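Local structure of L-isoleucine-4-hydroxylase (Bacillus thuringiensis, 6LNH) at residues P120-Q123 with N124-F128; F17-E20 with E21-E25. The protein catalyses the iron- and 2-oxoglutarate-dependent hydroxylation of L-isoleucine to (4S)-4-hydroxy-L-isoleucine, and also oxidises several related aliphatic and sulfur-containing amino acids. All coordinates share one frame; numbering follows the deposited sequence.

Contact 1 of 2, residues P120-Q123 with N124-F128; sequences PLIQ and NIVRF
V126 N reaches back one turn to I122 O in a bond of 3.0 Å that is close to straight, with an N-H...O angle of 168°. R127 N does the same with Q123 O, at 2.9 Å. Before them, I125 N bonds to L121 O and N124 N to P120 O. The four bonds make an unbroken alpha-helical ladder through the opening turns of helix 120-134. Just ahead of it, N119 OD1 accepts the bond from L121 N, a first-turn amide with no carbonyl one turn back within the helix.

Around this ladder the side chains sort by face. On the inner side I125 CD1 touches two residues of the preceding turn, L121 and I122. It meets L121 CG at 4.1 Å and I122 CD1 at the same distance, each pair touching at a slant. The first torsion of I125 (chi1 -66°) sets CG1 beside the backbone N, anti to the carbonyl carbon and 3.2 Å from L121 O; the extended chi2 (164°) then carries CD1 out to L121 and I122. Looser is the pair I122 CG2 and V126 CG2, 4.5 Å apart. L48 and L49 of helix 44-54 pack on L121, while F39 and L212 touch I125.

On the outer side R127 bends at chi2 and chi3, bringing its guanidinium alongside its own helix: V126 CG1 sits 4.1 Å above the plane, over its centre. Y84 makes a cation-pi contact with the same arginine. The chemistry is that of an amphipathic helix, whose backbone polarity is met internally while its aliphatic face is left for burial.

Contact 2 of 2, residues F17-E20 with E21-E25; sequences FSIE and EKVHE
K22 folds back over the start of its own helix, its aliphatic chain running past the S18 carbonyl toward F17. Its amide bonds to S18 O at 2.9 Å, and with CG beside the backbone N (chi1 -73°) the side chain begins close to the same oxygen, CD lying 3.2 Å from S18 O. Bends at chi2 and chi3 then carry the chain across F17 at about a right angle. There K22 CG approaches F17 CB and K22 CE lies 4.1 Å from F17 CD2, meeting the ring obliquely. The methylenes do this touching; I38, in a loop, and F132 of helix 120-134 also pack on K22.

E21 takes another side of the turn. Its extended chain comes alongside S18, bringing OE2 to 3.4 Å from S18 CB. The serine occupies the N-cap position, yet its hydroxyl makes no capping bond: OG donates instead to E20 OE2 at 3.1 Å, using the anti lone pair of that carboxylate oxygen. E20 reaches back to it through a bend at chi2.

Behind these residues V23 N bonds to I19 O and H24 N to E20 O. I19 CG2 and V23 CG2 stand 4.4 Å apart on the side facing F132, T136 and K135. The carboxylates of E20 and E21, with E20 OE2 and E21 OE2 6.9 Å apart, both lie in the first turn of helix 19-29, where negative charge would be expected to interact favourably with the helix dipole.

How the contacts relate
Contact 1 lies within the opening turns of helix 120-134; contact 2 spans the loop-to-helix start of helix 19-29, and each is knit by backbone bonds one turn apart. Contact 1 is partly buried, its centre about 12 Å from the centre of the chain, and its side-chain pairing is aliphatic. Contact 2 sits at the surface, its centre about 19 Å from that of the chain, where a lysine chain, a serine and carboxylates do most of the work. Their centres are about 19 Å apart. The far part of helix 120-134 packs against the start of helix 19-29, so the two helices meet even though the contacts do not. Both lie away from the iron site.

Contact 1 of 2, residues P120-Q123 with N124-F128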
ATOM      1  N   PRO C 120      -4.885  29.020  11.240  1.00 47.28           N
ATOM      2  CA  PRO C 120      -4.746  28.683  12.666  1.00 47.71           C
ATOM      3  C   PRO C 120      -4.071  27.350  12.937  1.00 41.76           C
ATOM      4  O   PRO C 120      -3.435  27.197  13.987  1.00 41.98           O
ATOM      5  CB  PRO C 120      -6.200  28.690  13.156  1.00 46.92           C
ATOM      6  CG  PRO C 120      -6.863  29.691  12.267  1.00 44.24           C
ATOM      7  CD  PRO C 120      -6.261  29.432  10.910  1.00 45.06           C
ATOM      8  N   LEU C 121      -4.189  26.376  12.033  1.00 43.68           N
ATOM      9  CA  LEU C 121      -3.510  25.102  12.244  1.00 42.68           C
ATOM     10  C   LEU C 121      -2.000  25.256  12.094  1.00 40.85           C
ATOM     11  O   LEU C 121      -1.233  24.709  12.895  1.00 39.49           O
ATOM     12  CB  LEU C 121      -4.050  24.052  11.273  1.00 40.80           C
ATOM     13  CG  LEU C 121      -3.329  22.706  11.225  1.00 45.91           C
ATOM     14  CD1 LEU C 121      -3.497  21.951  12.534  1.00 48.11           C
ATOM     15  CD2 LEU C 121      -3.841  21.881  10.060  1.00 44.29           C
ATOM     16  N   ILE C 122      -1.559  25.999  11.075  1.00 37.62           N
ATOM     17  CA  ILE C 122      -0.134  26.270  10.897  1.00 41.58           C
ATOM     18  C   ILE C 122       0.426  27.053  12.079  1.00 44.29           C
ATOM     19  O   ILE C 122       1.522  26.758  12.573  1.00 44.78           O
ATOM     20  CB  ILE C 122       0.108  27.006   9.566  1.00 42.65           C
ATOM     21  CG1 ILE C 122      -0.332  26.128   8.392  1.00 45.26           C
ATOM     22  CG2 ILE C 122       1.573  27.399   9.430  1.00 43.49           C
ATOM     23  CD1 ILE C 122       0.191  24.702   8.463  1.00 38.94           C
ATOM     24  N   GLN C 123      -0.314  28.062  12.554  1.00 41.09           N
ATOM     25  CA  GLN C 123       0.146  28.834  13.706  1.00 42.61           C
ATOM     26  C   GLN C 123       0.280  27.953  14.940  1.00 43.06           C
ATOM     27  O   GLN C 123       1.207  28.127  15.741  1.00 46.70           O
ATOM     28  CB  GLN C 123      -0.816  29.986  13.997  1.00 44.61           C
ATOM     29  CG  GLN C 123      -0.729  31.179  13.062  1.00 48.52           C
ATOM     30  CD  GLN C 123      -1.812  32.206  13.357  1.00 52.14           C
ATOM     31  OE1 GLN C 123      -2.805  31.903  14.018  1.00 54.30           O
ATOM     32  NE2 GLN C 123      -1.619  33.429  12.873  1.00 53.74           N
ATOM     33  N   ASN C 124      -0.637  26.999  15.110  1.00 40.15           N
ATOM     34  CA  ASN C 124      -0.563  26.103  16.258  1.00 43.38           C
ATOM     35  C   ASN C 124       0.626  25.156  16.154  1.00 43.39           C
ATOM     36  O   ASN C 124       1.267  24.842  17.164  1.00 43.42           O
ATOM     37  CB  ASN C 124      -1.861  25.312  16.388  1.00 43.90           C
ATOM     38  CG  ASN C 124      -1.905  24.473  17.643  1.00 51.28           C
ATOM     39  OD1 ASN C 124      -1.363  24.858  18.679  1.00 54.98           O
ATOM     40  ND2 ASN C 124      -2.537  23.308  17.555  1.00 57.80           N
ATOM     41  N   ILE C 125       0.932  24.683  14.943  1.00 40.55           N
ATOM     42  CA  ILE C 125       2.100  23.824  14.760  1.00 41.65           C
ATOM     43  C   ILE C 125       3.368  24.589  15.108  1.00 42.58           C
ATOM     44  O   ILE C 125       4.241  24.091  15.830  1.00 40.23           O
ATOM     45  CB  ILE C 125       2.147  23.274  13.322  1.00 41.72           C
ATOM     46  CG1 ILE C 125       0.971  22.330  13.063  1.00 44.73           C
ATOM     47  CG2 ILE C 125       3.464  22.556  13.068  1.00 38.50           C
ATOM     48  CD1 ILE C 125       0.730  22.057  11.593  1.00 40.21           C
ATOM     49  N   VAL C 126       3.484  25.819  14.603  1.00 40.54           N
ATOM     50  CA  VAL C 126       4.665  26.635  14.871  1.00 43.50           C
ATOM     51  C   VAL C 126       4.793  26.929  16.361  1.00 42.12           C
ATOM     52  O   VAL C 126       5.892  26.875  16.927  1.00 43.07           O
ATOM     53  CB  VAL C 126       4.607  27.931  14.042  1.00 41.38           C
ATOM     54  CG1 VAL C 126       5.677  28.908  14.494  1.00 41.92           C
ATOM     55  CG2 VAL C 126       4.752  27.616  12.559  1.00 38.89           C
ATOM     56  N   ARG C 127       3.675  27.236  17.022  1.00 42.65           N
ATOM     57  CA  ARG C 127       3.725  27.511  18.454  1.00 45.69           C
ATOM     58  C   ARG C 127       4.061  26.256  19.253  1.00 42.93           C
ATOM     59  O   ARG C 127       4.778  26.328  20.258  1.00 44.61           O
ATOM     60  CB  ARG C 127       2.410  28.131  18.920  1.00 49.07           C
ATOM     61  CG  ARG C 127       2.267  29.606  18.531  1.00 54.82           C
ATOM     62  CD  ARG C 127       3.594  30.364  18.651  1.00 69.39           C
ATOM     63  NE  ARG C 127       3.802  31.303  17.550  1.00 74.36           N
ATOM     64  CZ  ARG C 127       4.952  31.925  17.301  1.00 56.33           C
ATOM     65  NH1 ARG C 127       6.005  31.712  18.077  1.00 52.23           N
ATOM     66  NH2 ARG C 127       5.049  32.761  16.274  1.00 51.22           N
ATOM     67  N   PHE C 128       3.537  25.098  18.840  1.00 43.08           N
ATOM     68  CA  PHE C 128       3.941  23.854  19.489  1.00 40.88           C
ATOM     69  C   PHE C 128       5.434  23.609  19.304  1.00 41.31           C
ATOM     70  O   PHE C 128       6.142  23.259  20.257  1.00 43.26           O
ATOM     71  CB  PHE C 128       3.143  22.667  18.953  1.00 41.12           C
ATOM     72  CG  PHE C 128       3.670  21.346  19.431  1.00 43.64           C
ATOM     73  CD1 PHE C 128       3.277  20.840  20.658  1.00 41.06           C
ATOM     74  CD2 PHE C 128       4.587  20.627  18.677  1.00 42.18           C
ATOM     75  CE1 PHE C 128       3.773  19.637  21.120  1.00 44.27           C
ATOM     76  CE2 PHE C 128       5.090  19.423  19.134  1.00 44.36           C
ATOM     77  CZ  PHE C 128       4.682  18.927  20.359  1.00 47.32           C
TER

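Contact 2 of 2, residues F17-E20 with E21-E25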
ATOM      1  N   PHE C  17       1.563  12.214  26.190  1.00 96.65           N
ATOM      2  CA  PHE C  17       2.842  12.192  26.943  1.00 95.11           C
ATOM      3  C   PHE C  17       3.210  13.632  27.307  1.00 85.82           C
ATOM      4  O   PHE C  17       2.796  14.555  26.583  1.00 82.66           O
ATOM      5  CB  PHE C  17       3.938  11.509  26.119  1.00 92.30           C
ATOM      6  CG  PHE C  17       3.444  10.415  25.205  1.00107.22           C
ATOM      7  CD1 PHE C  17       3.529   9.084  25.578  1.00111.76           C
ATOM      8  CD2 PHE C  17       2.869  10.719  23.981  1.00107.65           C
ATOM      9  CE1 PHE C  17       3.067   8.081  24.741  1.00111.79           C
ATOM     10  CE2 PHE C  17       2.408   9.717  23.143  1.00112.80           C
ATOM     11  CZ  PHE C  17       2.507   8.400  23.525  1.00113.75           C
ATOM     12  N   SER C  18       3.945  13.810  28.406  1.00 79.90           N
ATOM     13  CA  SER C  18       4.354  15.169  28.841  1.00 79.48           C
ATOM     14  C   SER C  18       5.340  15.751  27.826  1.00 76.87           C
ATOM     15  O   SER C  18       6.139  14.979  27.269  1.00 75.75           O
ATOM     16  CB  SER C  18       4.945  15.141  30.221  1.00 83.19           C
ATOM     17  OG  SER C  18       4.234  16.014  31.085  1.00 87.76           O
ATOM     18  N   ILE C  19       5.289  17.067  27.612  1.00 72.05           N
ATOM     19  CA  ILE C  19       6.212  17.736  26.650  1.00 70.29           C
ATOM     20  C   ILE C  19       7.624  17.723  27.246  1.00 71.19           C
ATOM     21  O   ILE C  19       8.585  17.624  26.470  1.00 68.98           O
ATOM     22  CB  ILE C  19       5.721  19.157  26.317  1.00 71.47           C
ATOM     23  CG1 ILE C  19       4.394  19.123  25.557  1.00 76.40           C
ATOM     24  CG2 ILE C  19       6.781  19.935  25.556  1.00 62.38           C
ATOM     25  CD1 ILE C  19       3.298  18.360  26.266  1.00 75.20           C
ATOM     26  N   GLU C  20       7.733  17.809  28.573  1.00 74.36           N
ATOM     27  CA  GLU C  20       9.056  17.769  29.250  1.00 72.94           C
ATOM     28  C   GLU C  20       9.608  16.343  29.149  1.00 71.59           C
ATOM     29  O   GLU C  20      10.838  16.191  29.063  1.00 70.90           O
ATOM     30  CB  GLU C  20       8.930  18.232  30.702  1.00 80.74           C
ATOM     31  CG  GLU C  20       7.568  17.942  31.311  1.00 87.53           C
ATOM     32  CD  GLU C  20       6.617  19.125  31.350  1.00 95.07           C
ATOM     33  OE1 GLU C  20       7.099  20.267  31.481  1.00 92.32           O
ATOM     34  OE2 GLU C  20       5.395  18.904  31.254  1.00 94.76           O
ATOM     35  N   GLU C  21       8.723  15.344  29.163  1.00 72.95           N
ATOM     36  CA  GLU C  21       9.141  13.924  29.035  1.00 72.40           C
ATOM     37  C   GLU C  21       9.582  13.684  27.589  1.00 64.46           C
ATOM     38  O   GLU C  21      10.615  13.030  27.384  1.00 63.65           O
ATOM     39  CB  GLU C  21       7.981  12.992  29.386  1.00 77.35           C
ATOM     40  CG  GLU C  21       8.275  12.067  30.551  1.00 84.94           C
ATOM     41  CD  GLU C  21       7.036  11.470  31.196  1.00 93.70           C
ATOM     42  OE1 GLU C  21       7.171  10.451  31.901  1.00 98.16           O
ATOM     43  OE2 GLU C  21       5.938  12.026  30.988  1.00 92.22           O
ATOM     44  N   LYS C  22       8.811  14.211  26.634  1.00 65.20           N
ATOM     45  CA  LYS C  22       9.125  14.070  25.189  1.00 62.72           C
ATOM     46  C   LYS C  22      10.456  14.767  24.899  1.00 59.63           C
ATOM     47  O   LYS C  22      11.249  14.220  24.119  1.00 51.58           O
ATOM     48  CB  LYS C  22       8.017  14.703  24.343  1.00 63.84           C
ATOM     49  CG  LYS C  22       6.707  13.932  24.279  1.00 67.22           C
ATOM     50  CD  LYS C  22       5.506  14.838  24.116  1.00 73.50           C
ATOM     51  CE  LYS C  22       4.517  14.347  23.081  1.00 70.48           C
ATOM     52  NZ  LYS C  22       3.551  15.405  22.707  1.00 66.64           N
ATOM     53  N   VAL C  23      10.683  15.929  25.518  1.00 61.03           N
ATOM     54  CA  VAL C  23      11.939  16.709  25.313  1.00 56.63           C
ATOM     55  C   VAL C  23      13.125  15.895  25.844  1.00 58.30           C
ATOM     56  O   VAL C  23      14.196  15.946  25.218  1.00 54.72           O
ATOM     57  CB  VAL C  23      11.860  18.097  25.976  1.00 55.13           C
ATOM     58  CG1 VAL C  23      13.238  18.634  26.327  1.00 56.11           C
ATOM     59  CG2 VAL C  23      11.106  19.090  25.106  1.00 52.50           C
ATOM     60  N   HIS C  24      12.932  15.181  26.955  1.00 60.61           N
ATOM     61  CA  HIS C  24      14.016  14.349  27.540  1.00 63.01           C
ATOM     62  C   HIS C  24      14.385  13.230  26.561  1.00 59.63           C
ATOM     63  O   HIS C  24      15.588  12.985  26.383  1.00 61.00           O
ATOM     64  CB  HIS C  24      13.613  13.813  28.919  1.00 66.90           C
ATOM     65  CG  HIS C  24      14.680  13.002  29.574  1.00 76.24           C
ATOM     66  ND1 HIS C  24      15.475  12.126  28.866  1.00 81.11           N
ATOM     67  CD2 HIS C  24      15.087  12.930  30.860  1.00 80.37           C
ATOM     68  CE1 HIS C  24      16.327  11.547  29.688  1.00 83.10           C
ATOM     69  NE2 HIS C  24      16.109  12.024  30.918  1.00 80.54           N
ATOM     70  N   GLU C  25      13.386  12.583  25.953  1.00 56.63           N
ATOM     71  CA  GLU C  25      13.676  11.515  24.999  1.00 58.06           C
ATOM     72  C   GLU C  25      14.408  12.052  23.777  1.00 54.01           C
ATOM     73  O   GLU C  25      15.373  11.441  23.303  1.00 52.92           O
ATOM     74  CB  GLU C  25      12.391  10.799  24.578  1.00 55.38           C
ATOM     75  CG  GLU C  25      12.655   9.595  23.681  1.00 62.81           C
ATOM     76  CD  GLU C  25      11.424   8.746  23.430  1.00 70.15           C
ATOM     77  OE1 GLU C  25      10.335   9.100  23.931  1.00 67.45           O
ATOM     78  OE2 GLU C  25      11.550   7.717  22.732  1.00 70.64           O
TER